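Local coordinates for p800 reaction center core protein (Heliobacterium modesticaldum, PDB 5V8K), which forms the homodimeric core of a photosynthetic reaction center, holding bacteriochlorophylls and a 4Fe-4S cluster for light-driven electron transfer across the membrane, at residues G388-M399 / Q440-V451. Sequence-based numbering, arbitrary orientation.
With GBF (Bacteriochlorophyll g), chain D.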
loop_
_atom_site.group_PDB
_atom_site.type_symbol
_atom_site.label_atom_id
_atom_site.label_comp_id
_atom_site.label_asym_id
_atom_site.label_seq_id
_atom_site.Cartn_x
_atom_site.Cartn_y
_atom_site.Cartn_z
ATOM N N GLY A 388 -18.895 3.942 -5.808
ATOM C CA GLY A 388 -17.791 3.183 -6.374
ATOM C C GLY A 388 -18.069 2.748 -7.800
ATOM O O GLY A 388 -17.178 2.766 -8.652
ATOM N N LEU A 389 -19.323 2.419 -8.095
ATOM C CA LEU A 389 -19.699 2.065 -9.455
ATOM C C LEU A 389 -19.510 3.228 -10.424
ATOM O O LEU A 389 -18.991 3.046 -11.529
ATOM C CB LEU A 389 -21.150 1.566 -9.481
ATOM C CG LEU A 389 -21.318 0.123 -9.011
ATOM C CD1 LEU A 389 -22.794 -0.130 -8.819
ATOM C CD2 LEU A 389 -20.731 -0.883 -9.995
ATOM N N HIS A 390 -19.977 4.426 -10.048
ATOM C CA HIS A 390 -19.804 5.585 -10.918
ATOM C C HIS A 390 -18.345 5.999 -11.008
ATOM O O HIS A 390 -17.881 6.440 -12.063
ATOM C CB HIS A 390 -20.654 6.748 -10.416
ATOM C CG HIS A 390 -22.111 6.499 -10.547
ATOM N ND1 HIS A 390 -22.779 5.583 -9.766
ATOM C CD2 HIS A 390 -23.018 6.980 -11.422
ATOM C CE1 HIS A 390 -24.049 5.555 -10.122
ATOM N NE2 HIS A 390 -24.220 6.401 -11.117
ATOM N N PHE A 391 -17.619 5.857 -9.906
ATOM C CA PHE A 391 -16.178 6.085 -9.901
ATOM C C PHE A 391 -15.473 5.171 -10.907
ATOM O O PHE A 391 -14.717 5.632 -11.765
ATOM C CB PHE A 391 -15.699 5.863 -8.459
ATOM C CG PHE A 391 -14.246 6.075 -8.228
ATOM C CD1 PHE A 391 -13.698 7.338 -8.253
ATOM C CD2 PHE A 391 -13.442 5.015 -7.880
ATOM C CE1 PHE A 391 -12.350 7.517 -8.004
ATOM C CE2 PHE A 391 -12.116 5.172 -7.626
ATOM C CZ PHE A 391 -11.555 6.412 -7.700
ATOM N N THR A 392 -15.717 3.856 -10.806
ATOM C CA THR A 392 -15.175 2.905 -11.773
ATOM C C THR A 392 -15.573 3.266 -13.201
ATOM O O THR A 392 -14.790 3.096 -14.135
ATOM C CB THR A 392 -15.651 1.482 -11.421
ATOM O OG1 THR A 392 -15.193 1.142 -10.107
ATOM C CG2 THR A 392 -15.057 0.497 -12.380
ATOM N N MET A 393 -16.784 3.759 -13.394
ATOM C CA MET A 393 -17.225 4.112 -14.741
ATOM C C MET A 393 -16.446 5.293 -15.342
ATOM O O MET A 393 -16.521 5.498 -16.568
ATOM C CB MET A 393 -18.718 4.469 -14.754
ATOM C CG MET A 393 -19.697 3.294 -14.700
ATOM S SD MET A 393 -21.361 3.798 -15.222
ATOM C CE MET A 393 -21.829 4.822 -13.833
ATOM N N VAL A 394 -15.715 6.075 -14.538
ATOM C CA VAL A 394 -14.982 7.235 -15.090
ATOM C C VAL A 394 -13.929 6.731 -16.081
ATOM O O VAL A 394 -13.961 7.140 -17.247
ATOM C CB VAL A 394 -14.365 8.120 -13.983
ATOM C CG1 VAL A 394 -13.377 9.133 -14.541
ATOM C CG2 VAL A 394 -15.490 8.875 -13.230
ATOM N N PRO A 395 -13.004 5.839 -15.699
ATOM C CA PRO A 395 -12.107 5.278 -16.724
ATOM C C PRO A 395 -12.836 4.473 -17.804
ATOM O O PRO A 395 -12.383 4.465 -18.957
ATOM C CB PRO A 395 -11.121 4.396 -15.933
ATOM C CG PRO A 395 -11.725 4.192 -14.583
ATOM C CD PRO A 395 -12.656 5.394 -14.347
ATOM N N MET A 396 -13.973 3.848 -17.487
ATOM C CA MET A 396 -14.696 3.052 -18.482
ATOM C C MET A 396 -15.246 3.924 -19.607
ATOM O O MET A 396 -15.143 3.572 -20.791
ATOM C CB MET A 396 -15.824 2.261 -17.821
ATOM C CG MET A 396 -15.330 1.262 -16.800
ATOM S SD MET A 396 -16.647 0.347 -15.960
ATOM C CE MET A 396 -17.160 -0.614 -17.342
ATOM N N TRP A 397 -15.860 5.056 -19.261
ATOM C CA TRP A 397 -16.399 5.898 -20.316
ATOM C C TRP A 397 -15.302 6.657 -21.057
ATOM O O TRP A 397 -15.493 7.012 -22.224
ATOM C CB TRP A 397 -17.463 6.848 -19.779
ATOM C CG TRP A 397 -18.736 6.114 -19.458
ATOM C CD1 TRP A 397 -19.243 5.864 -18.214
ATOM C CD2 TRP A 397 -19.663 5.528 -20.390
ATOM N NE1 TRP A 397 -20.420 5.186 -18.309
ATOM C CE2 TRP A 397 -20.715 4.970 -19.631
ATOM C CE3 TRP A 397 -19.715 5.428 -21.784
ATOM C CZ2 TRP A 397 -21.787 4.280 -20.216
ATOM C CZ3 TRP A 397 -20.812 4.766 -22.371
ATOM C CH2 TRP A 397 -21.824 4.197 -21.577
ATOM N N ARG A 398 -14.125 6.806 -20.453
ATOM C CA ARG A 398 -12.992 7.356 -21.192
ATOM C C ARG A 398 -12.440 6.362 -22.227
ATOM O O ARG A 398 -12.045 6.773 -23.325
ATOM C CB ARG A 398 -11.911 7.802 -20.201
ATOM C CG ARG A 398 -12.308 9.067 -19.379
ATOM C CD ARG A 398 -11.317 9.318 -18.270
ATOM N NE ARG A 398 -10.020 9.764 -18.764
ATOM C CZ ARG A 398 -9.060 10.242 -17.972
ATOM N NH1 ARG A 398 -9.280 10.336 -16.676
ATOM N NH2 ARG A 398 -7.903 10.695 -18.467
ATOM N N MET A 399 -12.404 5.055 -21.903
ATOM C CA MET A 399 -12.114 4.017 -22.898
ATOM C C MET A 399 -12.989 4.186 -24.117
ATOM O O MET A 399 -12.508 4.165 -25.257
ATOM C CB MET A 399 -12.345 2.602 -22.319
ATOM C CG MET A 399 -11.226 2.006 -21.519
ATOM S SD MET A 399 -11.501 0.204 -21.162
ATOM C CE MET A 399 -12.752 0.174 -19.897
ATOM N N GLN A 440 -6.601 3.049 -19.535
ATOM C CA GLN A 440 -7.856 3.310 -18.835
ATOM C C GLN A 440 -8.561 2.011 -18.445
ATOM O O GLN A 440 -9.285 1.973 -17.445
ATOM C CB GLN A 440 -8.779 4.178 -19.690
ATOM C CG GLN A 440 -8.274 5.602 -19.909
ATOM C CD GLN A 440 -8.180 6.380 -18.598
ATOM O OE1 GLN A 440 -9.145 6.457 -17.825
ATOM N NE2 GLN A 440 -7.007 6.923 -18.325
ATOM N N PHE A 441 -8.386 0.946 -19.227
ATOM C CA PHE A 441 -8.838 -0.371 -18.790
ATOM C C PHE A 441 -8.216 -0.751 -17.451
ATOM O O PHE A 441 -8.924 -1.143 -16.522
ATOM C CB PHE A 441 -8.516 -1.427 -19.846
ATOM C CG PHE A 441 -8.542 -2.831 -19.299
ATOM C CD1 PHE A 441 -9.734 -3.477 -19.105
ATOM C CD2 PHE A 441 -7.378 -3.451 -18.921
ATOM C CE1 PHE A 441 -9.779 -4.748 -18.580
ATOM C CE2 PHE A 441 -7.387 -4.748 -18.360
ATOM C CZ PHE A 441 -8.597 -5.405 -18.192
ATOM N N TYR A 442 -6.887 -0.647 -17.330
ATOM C CA TYR A 442 -6.240 -0.966 -16.058
ATOM C C TYR A 442 -6.800 -0.106 -14.942
ATOM O O TYR A 442 -6.976 -0.583 -13.811
ATOM C CB TYR A 442 -4.724 -0.768 -16.129
ATOM C CG TYR A 442 -4.007 -1.526 -17.192
ATOM C CD1 TYR A 442 -4.251 -2.873 -17.411
ATOM C CD2 TYR A 442 -3.080 -0.894 -18.001
ATOM C CE1 TYR A 442 -3.614 -3.547 -18.402
ATOM C CE2 TYR A 442 -2.405 -1.584 -19.017
ATOM C CZ TYR A 442 -2.674 -2.933 -19.201
ATOM O OH TYR A 442 -2.065 -3.653 -20.237
ATOM N N LEU A 443 -7.008 1.202 -15.219
ATOM C CA LEU A 443 -7.428 2.094 -14.161
ATOM C C LEU A 443 -8.825 1.721 -13.683
ATOM O O LEU A 443 -9.127 1.820 -12.493
ATOM C CB LEU A 443 -7.369 3.566 -14.657
ATOM C CG LEU A 443 -7.599 4.705 -13.667
ATOM C CD1 LEU A 443 -6.591 4.620 -12.498
ATOM C CD2 LEU A 443 -7.529 6.097 -14.296
ATOM N N ALA A 444 -9.693 1.283 -14.592
ATOM C CA ALA A 444 -11.011 0.845 -14.150
ATOM C C ALA A 444 -10.906 -0.395 -13.255
ATOM O O ALA A 444 -11.615 -0.503 -12.243
ATOM C CB ALA A 444 -11.915 0.605 -15.349
ATOM N N ILE A 445 -9.978 -1.309 -13.569
ATOM C CA ILE A 445 -9.741 -2.465 -12.704
ATOM C C ILE A 445 -9.348 -2.010 -11.301
ATOM O O ILE A 445 -9.844 -2.536 -10.303
ATOM C CB ILE A 445 -8.664 -3.385 -13.309
ATOM C CG1 ILE A 445 -9.125 -3.988 -14.668
ATOM C CG2 ILE A 445 -8.282 -4.472 -12.308
ATOM C CD1 ILE A 445 -10.312 -4.986 -14.553
ATOM N N PHE A 446 -8.408 -1.063 -11.213
ATOM C CA PHE A 446 -7.980 -0.491 -9.931
ATOM C C PHE A 446 -9.160 0.119 -9.185
ATOM O O PHE A 446 -9.359 -0.133 -7.993
ATOM C CB PHE A 446 -6.935 0.620 -10.148
ATOM C CG PHE A 446 -5.544 0.143 -10.448
ATOM C CD1 PHE A 446 -4.858 -0.644 -9.553
ATOM C CD2 PHE A 446 -4.907 0.536 -11.611
ATOM C CE1 PHE A 446 -3.527 -1.085 -9.839
ATOM C CE2 PHE A 446 -3.600 0.106 -11.923
ATOM C CZ PHE A 446 -2.915 -0.716 -11.024
ATOM N N PHE A 447 -9.895 1.010 -9.858
ATOM C CA PHE A 447 -11.013 1.719 -9.238
ATOM C C PHE A 447 -12.116 0.760 -8.771
ATOM O O PHE A 447 -12.872 1.076 -7.838
ATOM C CB PHE A 447 -11.600 2.729 -10.243
ATOM C CG PHE A 447 -10.822 4.056 -10.375
ATOM C CD1 PHE A 447 -9.547 4.224 -9.861
ATOM C CD2 PHE A 447 -11.404 5.124 -11.018
ATOM C CE1 PHE A 447 -8.863 5.448 -10.002
ATOM C CE2 PHE A 447 -10.716 6.349 -11.166
ATOM C CZ PHE A 447 -9.449 6.495 -10.642
ATOM N N SER A 448 -12.241 -0.399 -9.426
ATOM C CA SER A 448 -13.332 -1.330 -9.119
ATOM C C SER A 448 -13.228 -1.879 -7.711
ATOM O O SER A 448 -14.211 -2.418 -7.194
ATOM C CB SER A 448 -13.377 -2.490 -10.124
ATOM O OG SER A 448 -12.333 -3.441 -9.888
ATOM N N LEU A 449 -12.071 -1.751 -7.079
ATOM C CA LEU A 449 -11.967 -2.057 -5.660
ATOM C C LEU A 449 -12.871 -1.202 -4.783
ATOM O O LEU A 449 -13.195 -1.641 -3.670
ATOM C CB LEU A 449 -10.529 -1.906 -5.168
ATOM C CG LEU A 449 -9.582 -2.883 -5.861
ATOM C CD1 LEU A 449 -8.155 -2.620 -5.477
ATOM C CD2 LEU A 449 -9.934 -4.343 -5.529
ATOM N N GLN A 450 -13.280 -0.002 -5.239
ATOM C CA GLN A 450 -14.267 0.774 -4.499
ATOM C C GLN A 450 -15.682 0.217 -4.594
ATOM O O GLN A 450 -16.575 0.700 -3.882
ATOM C CB GLN A 450 -14.243 2.228 -5.006
ATOM C CG GLN A 450 -12.990 2.941 -4.650
ATOM C CD GLN A 450 -12.651 2.691 -3.226
ATOM O OE1 GLN A 450 -11.779 1.891 -2.920
ATOM N NE2 GLN A 450 -13.409 3.312 -2.331
ATOM N N VAL A 451 -15.907 -0.760 -5.461
ATOM C CA VAL A 451 -17.145 -1.534 -5.471
ATOM C C VAL A 451 -16.987 -2.822 -4.657
ATOM O O VAL A 451 -17.790 -3.121 -3.770
ATOM C CB VAL A 451 -17.563 -1.845 -6.929
ATOM C CG1 VAL A 451 -18.812 -2.672 -6.964
ATOM C CG2 VAL A 451 -17.734 -0.545 -7.746
HETATM MG MG GBF D . -9.045 3.735 -0.568
HETATM C CHA GBF D . -7.450 3.368 2.536
HETATM C CHB GBF D . -11.246 5.718 0.902
HETATM C CHC GBF D . -9.870 4.753 -3.767
HETATM C CHD GBF D . -6.341 1.951 -2.020
HETATM N NA GBF D . -9.381 4.322 1.320
HETATM C C1A GBF D . -8.807 3.981 2.512
HETATM C C2A GBF D . -9.433 4.432 3.821
HETATM C C3A GBF D . -10.625 5.209 3.253
HETATM C C4A GBF D . -10.421 5.043 1.727
HETATM C CMA GBF D . -11.906 4.568 3.745
HETATM C CAA GBF D . -8.656 5.305 4.819
HETATM C CBA GBF D . -9.419 5.381 6.141
HETATM C CGA GBF D . -10.058 6.762 6.276
HETATM O O1A GBF D . -9.928 7.668 5.449
HETATM O O2A GBF D . -10.743 7.023 7.508
HETATM N NB GBF D . -10.329 5.112 -1.308
HETATM C C1B GBF D . -11.261 5.760 -0.585
HETATM C C2B GBF D . -12.104 6.480 -1.456
HETATM C C3B GBF D . -11.676 6.188 -2.748
HETATM C C4B GBF D . -10.589 5.306 -2.607
HETATM C CMB GBF D . -13.253 7.329 -1.025
HETATM C CAB GBF D . -12.243 6.601 -4.041
HETATM C CBB GBF D . -13.390 7.136 -4.254
HETATM N NC GBF D . -8.200 3.528 -2.446
HETATM C C1C GBF D . -8.739 3.839 -3.619
HETATM C C2C GBF D . -8.292 3.354 -4.975
HETATM C C3C GBF D . -7.279 2.527 -4.288
HETATM C C4C GBF D . -7.266 2.636 -2.904
HETATM C CMC GBF D . -9.373 2.644 -5.753
HETATM C CAC GBF D . -6.339 1.632 -4.989
HETATM C CBC GBF D . -6.217 1.449 -6.518
HETATM N ND GBF D . -7.388 2.805 -0.011
HETATM C C1D GBF D . -6.362 2.210 -0.577
HETATM C C2D GBF D . -5.063 1.826 0.237
HETATM C C3D GBF D . -5.678 2.314 1.394
HETATM C C4D GBF D . -6.979 2.866 1.298
HETATM C CMD GBF D . -3.792 1.170 -0.181
HETATM C CAD GBF D . -5.393 2.293 2.833
HETATM O OBD GBF D . -4.280 2.163 3.472
HETATM C CBD GBF D . -6.495 2.981 3.594
HETATM C CGD GBF D . -7.020 2.041 4.658
HETATM O O1D GBF D . -8.050 1.373 4.583
HETATM O O2D GBF D . -6.205 1.857 5.837
HETATM C CED GBF D . -6.557 0.845 6.767
HETATM C C1 GBF D . -11.309 8.301 7.755
HETATM C C2 GBF D . -10.250 9.258 8.191
HETATM C C3 GBF D . -10.121 9.599 9.482
HETATM C C4 GBF D . -11.004 8.957 10.515
HETATM C C5 GBF D . -9.056 10.576 9.892
HETATM C C6 GBF D . -9.623 11.919 10.378
HETATM C C7 GBF D . -10.210 12.689 9.206
HETATM C C8 GBF D . -9.948 13.977 8.936
HETATM C C9 GBF D . -8.993 14.778 9.738
HETATM C C10 GBF D . -10.564 14.624 7.727
HETATM C C11 GBF D . -9.822 14.042 6.538
HETATM C C12 GBF D . -8.440 14.620 6.553
HETATM C C13 GBF D . -7.345 13.900 6.309
HETATM C C14 GBF D . -6.052 14.620 6.338
HETATM C C15 GBF D . -7.363 12.446 6.044
HETATM O O HOH W 1 -10.653 1.717 -0.651
#
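Gln440 folds back at chi2 (-63°), bringing its OE1 over one face of the Arg398 guanidinium, 3.5 Å from Arg398 NE, and also against Pro395 CA and CB. Its NE2 bonds instead to Ser434 O and to Ser545 OG of the second subunit; Arg398 NH2 bonds Ser545 O and pairs with Glu548, both of the second subunit, so this end of the helix pair reaches the dimer interface. Phe441 offers its CB to the soft sulfur of Met399. Small Ala444 admits Pro395, whose CG comes within 3.4 Å of Ala444 CA; the proline is a knob among Gln440, Leu443, Ala444 and Phe447, at a kink in its own helix. Phe447 stacks offset on Phe391, centroids 3.9 Å apart and planes 16° apart, while bacteriochlorophyll g CBB lies over the other face of Phe391. Were Phe447 an alanine, Phe391 would probably lose its stacking partner and be freer to tilt away from the pigment. Thr392 OG1 donates to Gly388 O (2.9 Å) in its own helix, meeting Phe447 O and Ser448 CA (both 3.2 Å) without a bond across. Gln450 packs its amide against the macrocycle near C3B and C4B; its OE1 accepts a hydrogen bond from a water whose O lies 2.6 Å from the pigment's magnesium. Val451 sets CG2 against Gly388 C (3.3 Å), where a side chain on the glycine would collide with Gln450 O. With no hydrogen bond between the segments, antiparallel helices 388-399 and 440-447 (174°), predicted to span the membrane, rely on apolar packing and stacked rings, while Gln450 serves the pigment's water and Gln440 and Arg398 the second subunit.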